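Local coordinates for cyclopropane mycolic acid synthase 3 (PDB 1L1E), which probably converts a double bond at the proximal position of an alpha mycolic acid into a cyclopropane ring, taking the methylene group from S-adenosyl-L-methionine, at residues K52-L57 with E84-N89; T210-A215 with F220-V225; T235-A240 with L272-Y277; A245-A250 with T257-Y262. All blocks are in the same frame, centred on the assembly; numbering follows the deposited sequence.

Contact 1: residues K52-L57 with E84-N89; sequences KIDLAL and EKYDVN
Tyr-86 lays its ring against Leu-57, and this is the tightly packed half of the contact. Leu-57 CB lies over one face of the ring, 4.1 Å from Tyr-86 CZ, and its CD1 branch reaches Tyr-86 CE1 at 3.9 Å. On the opposite face Lys-85 CG sits 3.6 Å above the plane, near the rim. A flat aromatic suits this slot, with aliphatic carbon on both faces. The two helices belong to the Rossmann-like methyltransferase fold: helix 77-86 is the crossover helix between parallel strands 67-71 and 89-94, helix 45-58 precedes the first of them, and the buried Leu-57 also meets Leu-68 of that strand. Toward solvent the contact becomes looser and polar. Lys-85 is fully extended, CG anti to the backbone N (chi1 178°), which carries its amine to Asp-54; Lys-85 NZ and Asp-54 OD2 form a long salt bridge of 3.3 Å, weak as a hydrogen bond. The stronger partner of that carboxylate is Arg-81, one turn earlier in helix 77-86. Asp-54 OD1 lies at the edge of the tyrosine ring, 3.5 Å from Tyr-86 OH, with carboxylate and ring planes 69° apart.

Contact 2: residues T210-A215 with F220-V225; sequences TVHEYA and FRVTAV
His-212 and Val-222 meet at about a right angle, the branched valine set against the ND1-CE1 side of the imidazole. Val-222 holds CG1 anti to its backbone N (chi1 179°), which spreads its two methyls along the ring: CG1 reaches His-212 CE1 at 3.6 Å, and CG2 comes within 3.7 Å of His-212 ND1. The ring itself is swung beside its own backbone N (chi1 -86°), and a hydrogen bond from ND1 to Glu-216, one turn on in the helix, limits its rotation. A histidine suits the place because it can offer carbon to the valine and still bond along the helix surface. Helix 208-216 here leads through a short turn into strand 221-227, the edge strand of the mixed methyltransferase sheet, antiparallel to 279-286. A classic beta bulge at Thr-223 and Ala-224, opposite Thr-284, lets Val-225 as well as Val-222 face the helix, although Val-225 only grazes the imidazole. Where the turn closes, Phe-220 N donates to Ala-215 O at 3.3 Å, from above the carbonyl plane and with an N-H...O angle of 140°. The small Ala-215 allows close approach, its CB 4.1 Å from Phe-220 CB. The phenyl ring leads away from helix 208-216 to pack edge-to-face with His-155 and against Thr-154 of helix 147-157.

Contact 3: residues T235-A240 with L272-Y277; sequences TLDMWA and LFRQGY
Asp-237 OD2 is gripped by both terminal nitrogens of Arg-274 in an end-on salt bridge. Arg-274 NH1 approaches the syn lone pair of Asp-237 OD2 at 2.7 Å, while Arg-274 NH2, 2.8 Å from that oxygen, comes nearly along the C-O axis. Both bonds are bent, near 144° and 141°, as one oxygen shared by two N-H groups requires. Carboxylate and guanidinium are nearly coplanar, with OD2 in the guanidinium plane. Arginine suits this exposed position: its long chain leaves the backbone with CG anti to N (chi1 -177°) and bends at chi3 to present the end of the guanidinium to the aspartate. Beneath the ion pair, Leu-236 CD1 touches Phe-273 CD1 at 4.1 Å, and the phenyl ring is further set by an edge-to-face contact with Tyr-232, which lines the carbonate pocket. Leu-236 also packs on Cys-269, the probable active-site residue. Just beyond Arg-274 the helix is closed by a Schellman motif, in which Tyr-277 N bonds Leu-272 O and Gly-276 takes the positive phi that suits glycine. Helix 229-245, which follows strand 221-227, is thus joined to the end of helix 256-274, just before strand 279-286, while Trp-239 packs against helix 45-58.

Contact 4: residues A245-A250 with T257-Y262; sequences ANKDQA and TVYDRY
A short link between helix 247-253 and helix 256-274 brings Lys-247 of the first over the ring of Tyr-259 of the second. The contact is a CH-pi interaction: Lys-247 CG stands 4.1 Å from the centroid of the Tyr-259 ring, 22° off the ring normal, and is displaced toward the phenol end, so that its nearest ring atom is Tyr-259 CZ at 3.8 Å. Lys-247 CB joins in, 3.8 Å from Tyr-259 OH. Both side chains start with CG anti to the backbone N (chi1 174° in each), and they cross at about a right angle. The lysine chain is extended, which spreads its methylenes across the aromatic face and takes the amine beyond it. These helices form part of the helical region flanking the methyltransferase sheet, and helix 229-245 adds Leu-243 and Glu-244 against the tyrosine. Deeper in, Ala-250 CB meets Tyr-259 CD1 at 4.0 Å. The small Ala-250 suits this close crossing, where Ala-250 CA and Tyr-259 CA are 6.5 Å apart, and it is further enclosed by Phe-22, Leu-25 and Leu-243. Lys-247 NZ and Asp-260 OD1 stay 6.5 Å apart, too far for a salt bridge, and Asp-260 OD1 is instead bonded to Gln-256.

Contact 1 pairs two helices beside the sheet, and contact 2 sets a helix against its outermost strand 221-227; their centres are about 22 Å apart. Contacts 3 and 4 tie together the helices beside the sheet. Contact 4 is nested in the loop closed by contact 3; both use helix 256-274, and their nearest atoms are about 5 Å apart. Contacts 2 and 4 lie on opposite sides of the chain's centre, about 38 Å between centres. The bound S-adenosyl-L-homocysteine lies about 10 Å from the side chain of Leu-57 in contact 1 and about 12 Å from that of Leu-236 in contact 3; the Leu-236 side chain is also about 3 Å from that of Cys-269, the probable active-site residue. Contact 4 is remote from these sites.

Contact 1: residues K52-L57 with E84-N89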
# COMPACT_ATOMS: atom_id res chain seq x y z
N LYS A 52 2.84 -2.24 -10.97
CA LYS A 52 2.02 -1.41 -10.09
C LYS A 52 2.77 -0.13 -9.72
O LYS A 52 2.21 0.97 -9.71
CB LYS A 52 1.62 -2.23 -8.86
CG LYS A 52 0.87 -1.46 -7.77
CD LYS A 52 1.83 -0.78 -6.79
CE LYS A 52 2.77 -1.78 -6.07
NZ LYS A 52 2.08 -2.87 -5.28
N ILE A 53 4.06 -0.26 -9.41
CA ILE A 53 4.87 0.91 -9.07
C ILE A 53 4.86 1.90 -10.25
O ILE A 53 4.60 3.10 -10.07
CB ILE A 53 6.31 0.47 -8.73
CG1 ILE A 53 6.29 -0.38 -7.46
CG2 ILE A 53 7.21 1.68 -8.59
CD1 ILE A 53 7.62 -1.00 -7.10
N ASP A 54 5.08 1.42 -11.48
CA ASP A 54 5.05 2.31 -12.64
C ASP A 54 3.66 2.91 -12.86
O ASP A 54 3.52 4.05 -13.31
CB ASP A 54 5.50 1.59 -13.92
CG ASP A 54 6.97 1.19 -13.90
OD1 ASP A 54 7.72 1.66 -13.01
OD2 ASP A 54 7.38 0.40 -14.78
N LEU A 55 2.62 2.14 -12.56
CA LEU A 55 1.26 2.65 -12.74
C LEU A 55 1.00 3.84 -11.81
O LEU A 55 0.49 4.88 -12.24
CB LEU A 55 0.23 1.55 -12.46
CG LEU A 55 -1.24 2.00 -12.50
CD1 LEU A 55 -1.66 2.32 -13.94
CD2 LEU A 55 -2.12 0.89 -11.92
N ALA A 56 1.35 3.67 -10.55
CA ALA A 56 1.16 4.72 -9.55
C ALA A 56 1.99 5.94 -9.86
O ALA A 56 1.49 7.05 -9.92
CB ALA A 56 1.49 4.20 -8.17
N LEU A 57 3.28 5.73 -10.08
CA LEU A 57 4.20 6.83 -10.36
C LEU A 57 3.91 7.54 -11.68
O LEU A 57 4.11 8.73 -11.78
CB LEU A 57 5.64 6.32 -10.33
CG LEU A 57 6.07 5.70 -8.99
CD1 LEU A 57 7.52 5.23 -9.09
CD2 LEU A 57 5.92 6.75 -7.86
N GLU A 84 15.81 5.44 -10.16
CA GLU A 84 16.33 4.81 -11.37
C GLU A 84 15.58 5.04 -12.67
O GLU A 84 16.19 5.35 -13.70
CB GLU A 84 16.49 3.31 -11.14
CG GLU A 84 17.55 2.96 -10.12
CD GLU A 84 17.68 1.46 -9.92
OE1 GLU A 84 18.54 1.04 -9.12
OE2 GLU A 84 16.92 0.70 -10.58
N LYS A 85 14.26 4.89 -12.66
CA LYS A 85 13.49 5.08 -13.88
C LYS A 85 13.03 6.51 -14.14
O LYS A 85 13.00 6.95 -15.29
CB LYS A 85 12.25 4.16 -13.92
CG LYS A 85 11.41 4.38 -15.17
CD LYS A 85 10.21 3.43 -15.29
CE LYS A 85 9.38 3.80 -16.51
NZ LYS A 85 8.43 2.72 -16.90
N TYR A 86 12.67 7.24 -13.09
CA TYR A 86 12.19 8.59 -13.28
C TYR A 86 13.19 9.68 -12.92
O TYR A 86 12.95 10.86 -13.15
CB TYR A 86 10.87 8.78 -12.52
CG TYR A 86 9.81 7.75 -12.90
CD1 TYR A 86 9.85 6.46 -12.37
CD2 TYR A 86 8.80 8.06 -13.81
CE1 TYR A 86 8.91 5.49 -12.75
CE2 TYR A 86 7.85 7.10 -14.20
CZ TYR A 86 7.92 5.82 -13.66
OH TYR A 86 6.99 4.88 -14.03
N ASP A 87 14.32 9.28 -12.34
CA ASP A 87 15.39 10.21 -11.98
C ASP A 87 14.97 11.37 -11.06
O ASP A 87 15.30 12.53 -11.31
CB ASP A 87 16.02 10.76 -13.27
CG ASP A 87 17.27 11.56 -13.02
OD1 ASP A 87 17.98 11.25 -12.05
OD2 ASP A 87 17.55 12.50 -13.80
N VAL A 88 14.27 11.04 -9.98
CA VAL A 88 13.84 12.05 -9.02
C VAL A 88 14.49 11.84 -7.67
O VAL A 88 15.04 10.77 -7.41
CB VAL A 88 12.29 12.03 -8.83
CG1 VAL A 88 11.61 12.30 -10.14
CG2 VAL A 88 11.84 10.67 -8.25
N ASN A 89 14.44 12.86 -6.83
CA ASN A 89 14.97 12.80 -5.47
C ASN A 89 13.82 12.21 -4.66
O ASN A 89 12.66 12.41 -5.02
CB ASN A 89 15.29 14.22 -4.96
CG ASN A 89 16.24 14.97 -5.87
OD1 ASN A 89 17.43 14.65 -5.96
ND2 ASN A 89 15.71 15.97 -6.57

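Contact 2: residues T210-A215 with F220-V225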
# COMPACT_ATOMS: atom_id res chain seq x y z
N THR A 210 -16.15 8.28 1.76
CA THR A 210 -15.34 8.83 2.84
C THR A 210 -14.02 9.40 2.32
O THR A 210 -13.61 10.50 2.70
CB THR A 210 -15.03 7.77 3.93
OG1 THR A 210 -16.19 7.57 4.74
CG2 THR A 210 -13.89 8.22 4.81
N VAL A 211 -13.34 8.63 1.47
CA VAL A 211 -12.08 9.11 0.90
C VAL A 211 -12.37 10.46 0.25
O VAL A 211 -11.71 11.46 0.53
CB VAL A 211 -11.54 8.15 -0.17
CG1 VAL A 211 -10.32 8.77 -0.85
CG2 VAL A 211 -11.18 6.81 0.45
N HIS A 212 -13.37 10.46 -0.63
CA HIS A 212 -13.79 11.67 -1.32
C HIS A 212 -14.12 12.76 -0.31
O HIS A 212 -13.75 13.93 -0.49
CB HIS A 212 -15.04 11.38 -2.16
CG HIS A 212 -14.74 10.85 -3.52
ND1 HIS A 212 -14.54 11.67 -4.61
CD2 HIS A 212 -14.59 9.58 -3.97
CE1 HIS A 212 -14.29 10.93 -5.68
NE2 HIS A 212 -14.31 9.66 -5.31
N GLU A 213 -14.81 12.37 0.75
CA GLU A 213 -15.22 13.29 1.80
C GLU A 213 -14.07 14.13 2.35
O GLU A 213 -14.07 15.35 2.22
CB GLU A 213 -15.86 12.52 2.96
CG GLU A 213 -16.40 13.41 4.07
CD GLU A 213 -16.65 12.66 5.37
OE1 GLU A 213 -17.14 13.30 6.33
OE2 GLU A 213 -16.36 11.45 5.45
N TYR A 214 -13.11 13.46 2.98
CA TYR A 214 -11.97 14.14 3.58
C TYR A 214 -10.96 14.75 2.64
O TYR A 214 -10.34 15.75 2.97
CB TYR A 214 -11.24 13.21 4.54
CG TYR A 214 -12.03 12.91 5.79
CD1 TYR A 214 -13.03 11.94 5.79
CD2 TYR A 214 -11.79 13.62 6.97
CE1 TYR A 214 -13.77 11.68 6.93
CE2 TYR A 214 -12.52 13.37 8.11
CZ TYR A 214 -13.50 12.40 8.09
OH TYR A 214 -14.22 12.14 9.23
N ALA A 215 -10.77 14.13 1.48
CA ALA A 215 -9.81 14.66 0.53
C ALA A 215 -10.30 16.02 0.04
O ALA A 215 -9.59 17.03 0.14
CB ALA A 215 -9.65 13.70 -0.65
N PHE A 220 -8.51 19.19 -2.04
CA PHE A 220 -8.16 18.23 -3.08
C PHE A 220 -9.28 17.96 -4.06
O PHE A 220 -10.47 17.91 -3.70
CB PHE A 220 -7.74 16.89 -2.48
CG PHE A 220 -6.30 16.81 -2.05
CD1 PHE A 220 -5.95 16.30 -0.81
CD2 PHE A 220 -5.27 17.17 -2.94
CE1 PHE A 220 -4.61 16.14 -0.44
CE2 PHE A 220 -3.94 17.01 -2.58
CZ PHE A 220 -3.61 16.49 -1.33
N ARG A 221 -8.90 17.80 -5.32
CA ARG A 221 -9.83 17.46 -6.37
C ARG A 221 -9.47 16.03 -6.77
O ARG A 221 -8.31 15.75 -7.11
CB ARG A 221 -9.67 18.42 -7.55
CG ARG A 221 -10.11 19.86 -7.24
CD ARG A 221 -9.75 20.82 -8.37
NE ARG A 221 -8.31 20.89 -8.59
CZ ARG A 221 -7.71 20.45 -9.69
NH1 ARG A 221 -8.42 19.91 -10.67
NH2 ARG A 221 -6.39 20.55 -9.81
N VAL A 222 -10.43 15.12 -6.70
CA VAL A 222 -10.20 13.74 -7.09
C VAL A 222 -10.38 13.68 -8.59
O VAL A 222 -11.50 13.58 -9.09
CB VAL A 222 -11.21 12.80 -6.42
CG1 VAL A 222 -10.94 11.37 -6.86
CG2 VAL A 222 -11.12 12.93 -4.91
N THR A 223 -9.27 13.73 -9.32
CA THR A 223 -9.31 13.72 -10.78
C THR A 223 -9.31 12.36 -11.47
O THR A 223 -9.56 12.27 -12.68
CB THR A 223 -8.15 14.56 -11.36
OG1 THR A 223 -6.90 14.04 -10.87
CG2 THR A 223 -8.28 16.02 -10.93
N ALA A 224 -9.02 11.30 -10.72
CA ALA A 224 -9.00 9.96 -11.28
C ALA A 224 -9.12 8.87 -10.22
O ALA A 224 -8.65 9.03 -9.08
CB ALA A 224 -7.72 9.75 -12.10
N VAL A 225 -9.76 7.77 -10.58
CA VAL A 225 -9.90 6.63 -9.68
C VAL A 225 -9.81 5.37 -10.52
O VAL A 225 -10.39 5.30 -11.61
CB VAL A 225 -11.26 6.60 -8.94
CG1 VAL A 225 -11.19 5.60 -7.79
CG2 VAL A 225 -11.62 7.98 -8.43

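Contact 3: residues T235-A240 with L272-Y277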
# COMPACT_ATOMS: atom_id res chain seq x y z
N THR A 235 -2.85 -11.49 -6.25
CA THR A 235 -1.66 -11.17 -5.48
C THR A 235 -1.72 -12.03 -4.22
O THR A 235 -0.78 -12.73 -3.87
CB THR A 235 -1.65 -9.69 -5.07
OG1 THR A 235 -1.69 -8.87 -6.24
CG2 THR A 235 -0.40 -9.36 -4.25
N LEU A 236 -2.87 -11.98 -3.54
CA LEU A 236 -3.07 -12.74 -2.32
C LEU A 236 -2.90 -14.24 -2.57
O LEU A 236 -2.31 -14.94 -1.76
CB LEU A 236 -4.46 -12.44 -1.74
CG LEU A 236 -4.63 -11.01 -1.18
CD1 LEU A 236 -6.09 -10.75 -0.87
CD2 LEU A 236 -3.78 -10.82 0.07
N ASP A 237 -3.43 -14.74 -3.69
CA ASP A 237 -3.28 -16.16 -4.01
C ASP A 237 -1.80 -16.49 -4.10
O ASP A 237 -1.33 -17.48 -3.52
CB ASP A 237 -3.94 -16.51 -5.35
CG ASP A 237 -5.45 -16.61 -5.26
OD1 ASP A 237 -5.97 -16.94 -4.17
OD2 ASP A 237 -6.13 -16.36 -6.29
N MET A 238 -1.05 -15.66 -4.82
CA MET A 238 0.37 -15.92 -4.98
C MET A 238 1.16 -15.82 -3.67
O MET A 238 2.08 -16.60 -3.46
CB MET A 238 0.95 -15.00 -6.05
CG MET A 238 0.43 -15.35 -7.46
SD MET A 238 1.09 -14.32 -8.78
CE MET A 238 2.59 -15.15 -9.15
N TRP A 239 0.81 -14.89 -2.79
CA TRP A 239 1.52 -14.80 -1.52
C TRP A 239 1.25 -16.06 -0.71
O TRP A 239 2.14 -16.59 -0.04
CB TRP A 239 1.08 -13.59 -0.69
CG TRP A 239 1.64 -12.26 -1.17
CD1 TRP A 239 2.79 -12.06 -1.87
CD2 TRP A 239 1.08 -10.97 -0.91
NE1 TRP A 239 2.98 -10.71 -2.07
CE2 TRP A 239 1.95 -10.02 -1.49
CE3 TRP A 239 -0.07 -10.52 -0.25
CZ2 TRP A 239 1.70 -8.65 -1.43
CZ3 TRP A 239 -0.32 -9.15 -0.19
CH2 TRP A 239 0.57 -8.23 -0.78
N ALA A 240 0.01 -16.55 -0.79
CA ALA A 240 -0.39 -17.75 -0.06
C ALA A 240 0.38 -18.97 -0.55
O ALA A 240 0.95 -19.73 0.25
CB ALA A 240 -1.90 -17.98 -0.21
N LEU A 272 -12.57 -12.79 -0.64
CA LEU A 272 -13.36 -11.58 -0.47
C LEU A 272 -13.29 -10.60 -1.63
O LEU A 272 -14.32 -10.12 -2.10
CB LEU A 272 -12.98 -10.87 0.82
CG LEU A 272 -13.14 -11.65 2.13
CD1 LEU A 272 -13.09 -10.67 3.28
CD2 LEU A 272 -14.47 -12.42 2.16
N PHE A 273 -12.08 -10.30 -2.10
CA PHE A 273 -11.93 -9.37 -3.21
C PHE A 273 -12.44 -10.01 -4.50
O PHE A 273 -12.95 -9.33 -5.38
CB PHE A 273 -10.47 -8.95 -3.37
CG PHE A 273 -9.97 -8.05 -2.26
CD1 PHE A 273 -9.58 -8.58 -1.03
CD2 PHE A 273 -9.92 -6.67 -2.44
CE1 PHE A 273 -9.14 -7.76 -0.00
CE2 PHE A 273 -9.48 -5.84 -1.42
CZ PHE A 273 -9.09 -6.38 -0.20
N ARG A 274 -12.30 -11.33 -4.60
CA ARG A 274 -12.74 -12.06 -5.77
C ARG A 274 -14.27 -12.07 -5.84
O ARG A 274 -14.85 -11.99 -6.93
CB ARG A 274 -12.18 -13.49 -5.72
CG ARG A 274 -12.49 -14.36 -6.92
CD ARG A 274 -11.49 -15.51 -7.00
NE ARG A 274 -10.25 -15.10 -7.65
CZ ARG A 274 -9.03 -15.44 -7.24
NH1 ARG A 274 -8.86 -16.21 -6.17
NH2 ARG A 274 -7.97 -15.00 -7.91
N GLN A 275 -14.92 -12.15 -4.69
CA GLN A 275 -16.38 -12.15 -4.63
C GLN A 275 -16.94 -10.74 -4.54
O GLN A 275 -18.15 -10.56 -4.44
CB GLN A 275 -16.86 -12.97 -3.43
CG GLN A 275 -16.47 -14.44 -3.50
CD GLN A 275 -16.73 -15.17 -2.21
OE1 GLN A 275 -17.88 -15.36 -1.81
NE2 GLN A 275 -15.66 -15.57 -1.54
N GLY A 276 -16.06 -9.74 -4.53
CA GLY A 276 -16.49 -8.35 -4.49
C GLY A 276 -16.85 -7.73 -3.15
O GLY A 276 -17.47 -6.67 -3.13
N TYR A 277 -16.48 -8.37 -2.05
CA TYR A 277 -16.78 -7.84 -0.72
C TYR A 277 -15.90 -6.65 -0.36
O TYR A 277 -16.25 -5.83 0.51
CB TYR A 277 -16.60 -8.92 0.35
CG TYR A 277 -17.68 -9.97 0.32
CD1 TYR A 277 -17.62 -11.04 -0.56
CD2 TYR A 277 -18.80 -9.85 1.14
CE1 TYR A 277 -18.66 -11.98 -0.61
CE2 TYR A 277 -19.83 -10.77 1.09
CZ TYR A 277 -19.76 -11.83 0.21
OH TYR A 277 -20.78 -12.75 0.19

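Contact 4: residues A245-A250 with T257-Y262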
# COMPACT_ATOMS: atom_id res chain seq x y z
N ALA A 245 4.46 -23.14 0.36
CA ALA A 245 5.62 -23.90 -0.10
C ALA A 245 6.80 -23.75 0.86
O ALA A 245 7.67 -24.61 0.89
CB ALA A 245 6.03 -23.45 -1.50
N ASN A 246 6.82 -22.67 1.63
CA ASN A 246 7.90 -22.43 2.59
C ASN A 246 7.42 -22.62 4.02
O ASN A 246 7.95 -22.00 4.95
CB ASN A 246 8.48 -21.02 2.42
CG ASN A 246 9.15 -20.82 1.08
OD1 ASN A 246 8.50 -20.44 0.11
ND2 ASN A 246 10.45 -21.09 1.03
N LYS A 247 6.42 -23.48 4.20
CA LYS A 247 5.84 -23.76 5.51
C LYS A 247 6.85 -24.09 6.60
O LYS A 247 6.95 -23.37 7.60
CB LYS A 247 4.82 -24.89 5.40
CG LYS A 247 4.27 -25.34 6.74
CD LYS A 247 3.30 -26.48 6.59
CE LYS A 247 2.82 -26.96 7.94
NZ LYS A 247 1.85 -28.09 7.82
N ASP A 248 7.59 -25.18 6.42
CA ASP A 248 8.57 -25.60 7.42
C ASP A 248 9.48 -24.46 7.90
O ASP A 248 9.64 -24.24 9.10
CB ASP A 248 9.43 -26.76 6.90
CG ASP A 248 8.64 -28.05 6.73
OD1 ASP A 248 7.60 -28.22 7.40
OD2 ASP A 248 9.08 -28.92 5.94
N GLN A 249 10.06 -23.72 6.96
CA GLN A 249 10.93 -22.61 7.33
C GLN A 249 10.16 -21.51 8.07
O GLN A 249 10.69 -20.89 9.00
CB GLN A 249 11.59 -22.04 6.08
CG GLN A 249 12.62 -20.95 6.36
CD GLN A 249 13.77 -21.44 7.22
OE1 GLN A 249 14.38 -22.46 6.92
NE2 GLN A 249 14.06 -20.71 8.29
N ALA A 250 8.92 -21.27 7.67
CA ALA A 250 8.11 -20.24 8.31
C ALA A 250 7.84 -20.59 9.77
O ALA A 250 7.92 -19.75 10.66
CB ALA A 250 6.80 -20.06 7.56
N THR A 257 1.36 -20.91 14.80
CA THR A 257 0.33 -19.92 15.06
C THR A 257 0.42 -18.74 14.09
O THR A 257 -0.59 -18.31 13.54
CB THR A 257 0.42 -19.38 16.50
OG1 THR A 257 0.11 -20.42 17.43
CG2 THR A 257 -0.55 -18.23 16.71
N VAL A 258 1.63 -18.23 13.89
CA VAL A 258 1.82 -17.11 12.98
C VAL A 258 1.53 -17.56 11.56
O VAL A 258 0.86 -16.87 10.80
CB VAL A 258 3.27 -16.56 13.07
CG1 VAL A 258 3.47 -15.45 12.04
CG2 VAL A 258 3.55 -16.06 14.47
N TYR A 259 2.05 -18.73 11.20
CA TYR A 259 1.84 -19.28 9.87
C TYR A 259 0.35 -19.39 9.55
O TYR A 259 -0.12 -18.81 8.57
CB TYR A 259 2.49 -20.66 9.77
CG TYR A 259 2.22 -21.38 8.47
CD1 TYR A 259 2.87 -21.00 7.29
CD2 TYR A 259 1.30 -22.43 8.41
CE1 TYR A 259 2.61 -21.65 6.09
CE2 TYR A 259 1.02 -23.07 7.21
CZ TYR A 259 1.68 -22.68 6.06
OH TYR A 259 1.41 -23.32 4.88
N ASP A 260 -0.38 -20.13 10.37
CA ASP A 260 -1.81 -20.29 10.16
C ASP A 260 -2.50 -18.93 10.14
O ASP A 260 -3.45 -18.71 9.39
CB ASP A 260 -2.43 -21.17 11.26
CG ASP A 260 -1.81 -22.56 11.31
OD1 ASP A 260 -1.57 -23.14 10.24
OD2 ASP A 260 -1.59 -23.08 12.42
N ARG A 261 -2.01 -18.02 10.97
CA ARG A 261 -2.57 -16.68 11.03
C ARG A 261 -2.50 -16.03 9.65
O ARG A 261 -3.50 -15.51 9.14
CB ARG A 261 -1.79 -15.85 12.06
CG ARG A 261 -2.19 -14.39 12.16
CD ARG A 261 -1.50 -13.73 13.35
NE ARG A 261 -1.64 -12.28 13.36
CZ ARG A 261 -1.22 -11.49 14.35
NH1 ARG A 261 -0.63 -12.02 15.41
NH2 ARG A 261 -1.38 -10.18 14.27
N TYR A 262 -1.33 -16.07 9.04
CA TYR A 262 -1.17 -15.47 7.72
C TYR A 262 -1.86 -16.23 6.60
O TYR A 262 -2.46 -15.61 5.72
CB TYR A 262 0.31 -15.24 7.40
CG TYR A 262 0.76 -13.89 7.90
CD1 TYR A 262 1.00 -13.67 9.26
CD2 TYR A 262 0.84 -12.80 7.03
CE1 TYR A 262 1.30 -12.39 9.73
CE2 TYR A 262 1.14 -11.52 7.49
CZ TYR A 262 1.37 -11.33 8.85
OH TYR A 262 1.68 -10.07 9.32